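Local coordinates for carbonic anhydrase (Synechocystis sp., PDB 5SWC), which catalyses the reversible, zinc-dependent hydration of carbon dioxide and supplies carbon dioxide to RuBisCO inside the carboxysome, at residues G121-L129 with L143-V153. Residues are numbered along the deposited sequence; the frame is centred on the assembly and turned at random. Where two conformers were deposited one is given.
Sequences GAMKGLLKL and LKHTEATRRLV. With FMT (formic acid), chain O.
Leu126 lies against Thr146, Thr149 and Arg150, joining two short helices of the beta-class carbonic anhydrase fold. Helix 121-126 follows on the zinc ligand Cys120, and the side chain of Ala122 lies about 5 Å from the zinc ion. The chain passes through helices 129-132 and 137-143 before helix 147-156. With CG anti to the backbone N (chi1 -172°), Leu126 reaches across to that last helix. Leu126 CB lies 4.4 Å from Leu143 CD1. Leu126 CG rests on Arg150 CB at 4.0 Å. Leu126 CD1 meets Thr146 CG2 at 3.8 Å and touches the CB atoms of Arg150 and Leu143. Leu126 CD2 touches both threonine methyls, 4.0 Å from Thr149 CG2, the Leu126 and Thr149 side chains crossing at about a right angle. An alanine here would remove both methyl branches and would probably leave a gap between the two threonine methyl groups and Arg150 CB. The threonine hydroxyls lie within hydrogen-bonding distance of each other and also bond helix 162-181, Thr146 to Asn173 and Thr149 to Thr176. Leu143 is a knob in the hole formed by Ala122, Gly125, Leu126 and Leu129. Leu143 CD1 lies 3.7 Å from Leu126 N. Gly125 has no CB to crowd Leu143 CD1. Leu129 CD2 lies over one face of the Arg150 guanidinium, which in one of its two conformers grips Glu147 side-on, NE and NH1 each taking one carboxylate oxygen. The Arg150 NE bond to Glu147 OE1 is 2.8 Å and nearly straight at 167°. A water donates to Leu126 O at 2.8 Å and, in that conformer, weakly accepts from Arg150 NH2.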
ATOM      1  N   GLY A 121      -1.894  11.255  25.359  1.00 14.47           N
ATOM      2  CA  GLY A 121      -1.574  12.255  24.343  1.00 17.05           C
ATOM      3  C   GLY A 121      -2.130  11.889  22.976  1.00 13.93           C
ATOM      4  O   GLY A 121      -2.575  12.792  22.231  1.00 13.84           O
ATOM      5  N   ALA A 122      -2.162  10.617  22.624  1.00 13.43           N
ATOM      6  CA  ALA A 122      -2.733  10.185  21.359  1.00 13.25           C
ATOM      7  C   ALA A 122      -4.210  10.499  21.285  1.00 13.96           C
ATOM      8  O   ALA A 122      -4.750  10.872  20.240  1.00 14.71           O
ATOM      9  CB  ALA A 122      -2.483   8.702  21.168  1.00 14.86           C
ATOM     10  N   MET A 123      -4.881  10.405  22.428  1.00 13.88           N
ATOM     11  CA  MET A 123      -6.296  10.666  22.472  1.00 15.19           C
ATOM     12  C   MET A 123      -6.596  12.167  22.413  1.00 14.35           C
ATOM     13  O   MET A 123      -7.535  12.589  21.780  1.00 15.87           O
ATOM     14  CB  MET A 123      -6.910  10.002  23.708  1.00 18.73           C
ATOM     15  CG  MET A 123      -6.873   8.484  23.618  1.00 18.01           C
ATOM     16  SD  MET A 123      -7.615   7.757  22.139  1.00 18.81           S
ATOM     17  CE  MET A 123      -6.227   7.479  21.102  1.00 19.69           C
ATOM     18  N   LYS A 124      -5.775  12.980  23.066  1.00 16.50           N
ATOM     19  CA  LYS A 124      -5.872  14.422  22.901  1.00 16.83           C
ATOM     20  C   LYS A 124      -5.724  14.812  21.423  1.00 17.12           C
ATOM     21  O   LYS A 124      -6.478  15.633  20.891  1.00 18.71           O
ATOM     22  CB  LYS A 124      -4.834  15.120  23.766  1.00 18.06           C
ATOM     23  CG  LYS A 124      -5.079  14.927  25.265  1.00 21.33           C
ATOM     24  CD  LYS A 124      -3.985  15.674  26.054  1.00 26.75           C
ATOM     25  CE  LYS A 124      -4.117  15.444  27.524  1.00 34.17           C
ATOM     26  NZ  LYS A 124      -3.161  16.329  28.254  1.00 42.19           N
ATOM     27  N   GLY A 125      -4.773  14.167  20.767  1.00 15.53           N
ATOM     28  CA  GLY A 125      -4.543  14.380  19.345  1.00 15.43           C
ATOM     29  C   GLY A 125      -5.744  13.995  18.492  1.00 15.34           C
ATOM     30  O   GLY A 125      -6.136  14.712  17.574  1.00 16.95           O
ATOM     31  N   LEU A 126      -6.288  12.822  18.786  1.00 15.33           N
ATOM     32  CA  LEU A 126      -7.454  12.330  18.053  1.00 14.79           C
ATOM     33  C   LEU A 126      -8.625  13.307  18.049  1.00 16.72           C
ATOM     34  O   LEU A 126      -9.325  13.434  17.073  1.00 18.40           O
ATOM     35  CB  LEU A 126      -7.881  10.994  18.673  1.00 15.82           C
ATOM     36  CG  LEU A 126      -8.964  10.266  17.907  1.00 15.50           C
ATOM     37  CD1 LEU A 126      -8.446   9.767  16.568  1.00 18.21           C
ATOM     38  CD2 LEU A 126      -9.503   9.108  18.759  1.00 18.31           C
ATOM     39  N   LEU A 127      -8.803  13.999  19.186  1.00 19.59           N
ATOM     40  CA  LEU A 127      -9.876  14.954  19.342  1.00 20.01           C
ATOM     41  C   LEU A 127      -9.584  16.314  18.687  1.00 21.58           C
ATOM     42  O   LEU A 127     -10.453  17.178  18.625  1.00 26.66           O
ATOM     43  CB  LEU A 127     -10.170  15.121  20.834  1.00 22.17           C
ATOM     44  CG  LEU A 127     -10.704  13.885  21.565  1.00 24.44           C
ATOM     45  CD1 LEU A 127     -10.674  14.038  23.095  1.00 26.77           C
ATOM     46  CD2 LEU A 127     -12.096  13.548  21.123  1.00 28.76           C
ATOM     47  N   LYS A 128      -8.343  16.494  18.233  1.00 21.42           N
ATOM     48  CA  LYS A 128      -7.949  17.683  17.503  1.00 22.84           C
ATOM     49  C   LYS A 128      -7.164  17.261  16.260  1.00 27.01           C
ATOM     50  O   LYS A 128      -6.121  17.816  15.918  1.00 26.07           O
ATOM     51  CB  LYS A 128      -7.154  18.650  18.387  1.00 28.00           C
ATOM     52  CG  LYS A 128      -5.852  18.171  18.896  1.00 40.93           C
ATOM     53  CD  LYS A 128      -5.026  19.314  19.463  1.00 51.30           C
ATOM     54  CE  LYS A 128      -3.574  18.891  19.661  1.00 50.14           C
ATOM     55  NZ  LYS A 128      -3.472  17.643  20.496  1.00 41.25           N
ATOM     56  N   LEU A 129      -7.716  16.270  15.587  1.00 24.98           N
ATOM     57  CA  LEU A 129      -6.986  15.520  14.568  1.00 27.95           C
ATOM     58  C   LEU A 129      -6.492  16.402  13.430  1.00 31.34           C
ATOM     59  O   LEU A 129      -5.348  16.294  13.001  1.00 35.49           O
ATOM     60  CB  LEU A 129      -7.875  14.395  14.028  1.00 26.57           C
ATOM     61  CG  LEU A 129      -7.254  13.488  13.002  1.00 34.40           C
ATOM     62  CD1 LEU A 129      -6.172  12.639  13.637  1.00 28.88           C
ATOM     63  CD2 LEU A 129      -8.394  12.674  12.402  1.00 32.43           C
ATOM     64  N   LEU A 143      -3.260   7.747  13.609  1.00 13.41           N
ATOM     65  CA  LEU A 143      -4.557   7.805  14.283  1.00 13.87           C
ATOM     66  C   LEU A 143      -5.718   7.408  13.390  1.00 15.12           C
ATOM     67  O   LEU A 143      -6.784   7.091  13.908  1.00 15.93           O
ATOM     68  CB  LEU A 143      -4.749   9.162  14.927  1.00 14.41           C
ATOM     69  CG  LEU A 143      -3.826   9.467  16.098  1.00 15.56           C
ATOM     70  CD1 LEU A 143      -4.036  10.922  16.571  1.00 17.04           C
ATOM     71  CD2 LEU A 143      -4.038   8.524  17.252  1.00 17.54           C
ATOM     72  N   LYS A 144      -5.504   7.343  12.083  1.00 14.16           N
ATOM     73  CA  LYS A 144      -6.501   6.782  11.160  1.00 15.71           C
ATOM     74  C   LYS A 144      -6.930   5.401  11.591  1.00 15.54           C
ATOM     75  O   LYS A 144      -8.087   5.013  11.364  1.00 15.55           O
ATOM     76  CB  LYS A 144      -5.950   6.714   9.732  1.00 21.60           C
ATOM     77  CG  LYS A 144      -5.699   8.086   9.090  1.00 27.83           C
ATOM     78  CD  LYS A 144      -5.051   7.930   7.719  1.00 36.44           C
ATOM     79  CE  LYS A 144      -4.769   9.300   7.072  1.00 36.34           C
ATOM     80  NZ  LYS A 144      -3.853   9.152   5.881  1.00 49.89           N
ATOM     81  N   HIS A 145      -6.030   4.639  12.208  1.00 13.07           N
ATOM     82  CA  HIS A 145      -6.364   3.281  12.583  1.00 13.61           C
ATOM     83  C   HIS A 145      -7.314   3.209  13.760  1.00 15.94           C
ATOM     84  O   HIS A 145      -7.881   2.145  14.010  1.00 16.15           O
ATOM     85  CB  HIS A 145      -5.116   2.462  12.854  1.00 12.77           C
ATOM     86  CG  HIS A 145      -4.246   2.306  11.674  1.00 13.55           C
ATOM     87  ND1 HIS A 145      -4.664   1.719  10.501  1.00 14.53           N
ATOM     88  CD2 HIS A 145      -2.957   2.649  11.511  1.00 15.19           C
ATOM     89  CE1 HIS A 145      -3.643   1.693   9.651  1.00 16.43           C
ATOM     90  NE2 HIS A 145      -2.598   2.250  10.249  1.00 16.10           N
ATOM     91  N   THR A 146      -7.554   4.336  14.429  1.00 13.29           N
ATOM     92  CA  THR A 146      -8.558   4.395  15.486  1.00 12.22           C
ATOM     93  C   THR A 146      -9.664   5.406  15.119  1.00 12.91           C
ATOM     94  O   THR A 146     -10.386   5.911  15.992  1.00 13.85           O
ATOM     95  CB  THR A 146      -7.900   4.636  16.854  1.00 13.88           C
ATOM     96  OG1 THR A 146      -8.818   4.198  17.866  1.00 13.93           O
ATOM     97  CG2 THR A 146      -7.514   6.101  17.103  1.00 13.77           C
ATOM     98  N   GLU A 147      -9.887   5.635  13.829  1.00 12.99           N
ATOM     99  CA  GLU A 147     -10.945   6.520  13.373  1.00 13.25           C
ATOM    100  C   GLU A 147     -12.316   6.083  13.879  1.00 13.46           C
ATOM    101  O   GLU A 147     -13.202   6.905  14.071  1.00 14.63           O
ATOM    102  CB  GLU A 147     -10.913   6.638  11.842  1.00 14.41           C
ATOM    103  CG  GLU A 147     -12.087   7.401  11.236  1.00 15.41           C
ATOM    104  CD  GLU A 147     -12.106   8.846  11.620  1.00 22.52           C
ATOM    105  OE1 GLU A 147     -11.109   9.401  12.143  1.00 23.96           O
ATOM    106  OE2 GLU A 147     -13.169   9.446  11.373  1.00 26.18           O
ATOM    107  N   ALA A 148     -12.510   4.784  14.081  1.00 13.91           N
ATOM    108  CA  ALA A 148     -13.798   4.325  14.581  1.00 14.64           C
ATOM    109  C   ALA A 148     -14.093   4.907  15.950  1.00 14.49           C
ATOM    110  O   ALA A 148     -15.264   5.141  16.282  1.00 15.49           O
ATOM    111  CB  ALA A 148     -13.884   2.792  14.560  1.00 15.03           C
ATOM    112  N   THR A 149     -13.060   5.141  16.752  1.00 13.70           N
ATOM    113  CA  THR A 149     -13.202   5.777  18.067  1.00 13.62           C
ATOM    114  C   THR A 149     -13.651   7.196  17.859  1.00 15.40           C
ATOM    115  O   THR A 149     -14.573   7.647  18.508  1.00 16.45           O
ATOM    116  CB  THR A 149     -11.879   5.785  18.802  1.00 12.53           C
ATOM    117  OG1 THR A 149     -11.359   4.444  18.835  1.00 14.12           O
ATOM    118  CG2 THR A 149     -11.998   6.342  20.191  1.00 14.62           C
ATOM    119  N   ARG A 150     -12.986   7.913  16.958  1.00 13.81           N
ATOM    120  CA  ARG A 150     -13.292   9.310  16.770  0.66 14.90           C
ATOM    121  C   ARG A 150     -14.712   9.489  16.272  1.00 15.80           C
ATOM    122  O   ARG A 150     -15.457  10.340  16.746  1.00 16.88           O
ATOM    123  CB  ARG A 150     -12.294   9.901  15.785  0.66 15.86           C
ATOM    124  CG  ARG A 150     -12.297  11.410  15.793  0.66 19.94           C
ATOM    125  CD  ARG A 150     -11.353  11.952  14.750  0.66 18.62           C
ATOM    126  NE  ARG A 150     -11.957  11.760  13.439  0.66 20.09           N
ATOM    127  CZ  ARG A 150     -12.701  12.668  12.815  0.66 29.20           C
ATOM    128  NH1 ARG A 150     -13.256  12.396  11.635  0.66 28.28           N
ATOM    129  NH2 ARG A 150     -12.919  13.852  13.372  0.66 29.71           N
ATOM    130  N   ARG A 151     -15.123   8.647  15.320  1.00 16.44           N
ATOM    131  CA  ARG A 151     -16.478   8.733  14.794  1.00 17.28           C
ATOM    132  C   ARG A 151     -17.528   8.448  15.845  1.00 17.70           C
ATOM    133  O   ARG A 151     -18.481   9.197  16.002  1.00 19.80           O
ATOM    134  CB  ARG A 151     -16.625   7.755  13.596  1.00 17.02           C
ATOM    135  CG  ARG A 151     -17.879   7.916  12.781  1.00 18.20           C
ATOM    136  CD  ARG A 151     -17.929   9.163  11.914  1.00 22.04           C
ATOM    137  NE  ARG A 151     -18.440  10.314  12.624  1.00 30.39           N
ATOM    138  CZ  ARG A 151     -18.058  11.569  12.388  1.00 44.73           C
ATOM    139  NH1 ARG A 151     -17.150  11.841  11.460  1.00 38.45           N
ATOM    140  NH2 ARG A 151     -18.573  12.563  13.099  1.00 42.02           N
ATOM    141  N   LEU A 152     -17.331   7.367  16.588  1.00 16.60           N
ATOM    142  CA  LEU A 152     -18.238   7.046  17.687  1.00 16.23           C
ATOM    143  C   LEU A 152     -18.342   8.197  18.708  1.00 17.10           C
ATOM    144  O   LEU A 152     -19.460   8.574  19.121  1.00 18.34           O
ATOM    145  CB  LEU A 152     -17.777   5.744  18.346  1.00 17.68           C
ATOM    146  CG  LEU A 152     -18.680   5.193  19.436  1.00 18.31           C
ATOM    147  CD1 LEU A 152     -18.507   3.683  19.533  1.00 20.52           C
ATOM    148  CD2 LEU A 152     -18.398   5.861  20.768  1.00 19.53           C
ATOM    149  N   VAL A 153     -17.205   8.749  19.126  1.00 17.86           N
ATOM    150  CA  VAL A 153     -17.188   9.763  20.169  1.00 18.41           C
ATOM    151  C   VAL A 153     -17.832  11.053  19.665  1.00 24.13           C
ATOM    152  O   VAL A 153     -18.669  11.647  20.352  1.00 24.88           O
ATOM    153  CB  VAL A 153     -15.754   9.984  20.676  1.00 19.79           C
ATOM    154  CG1 VAL A 153     -15.676  11.266  21.512  1.00 22.88           C
ATOM    155  CG2 VAL A 153     -15.282   8.769  21.477  1.00 22.06           C
TER
HETATM  156  C   FMT O 303       1.759   9.417  23.461  1.00 19.20           C
HETATM  157  O1  FMT O 303       2.140   9.420  24.652  1.00 19.32           O
HETATM  158  O2  FMT O 303       0.592   9.277  23.164  1.00 20.87           O
HETATM  159  O   HOH W   1     -11.040  15.197  15.795  1.00 35.05           O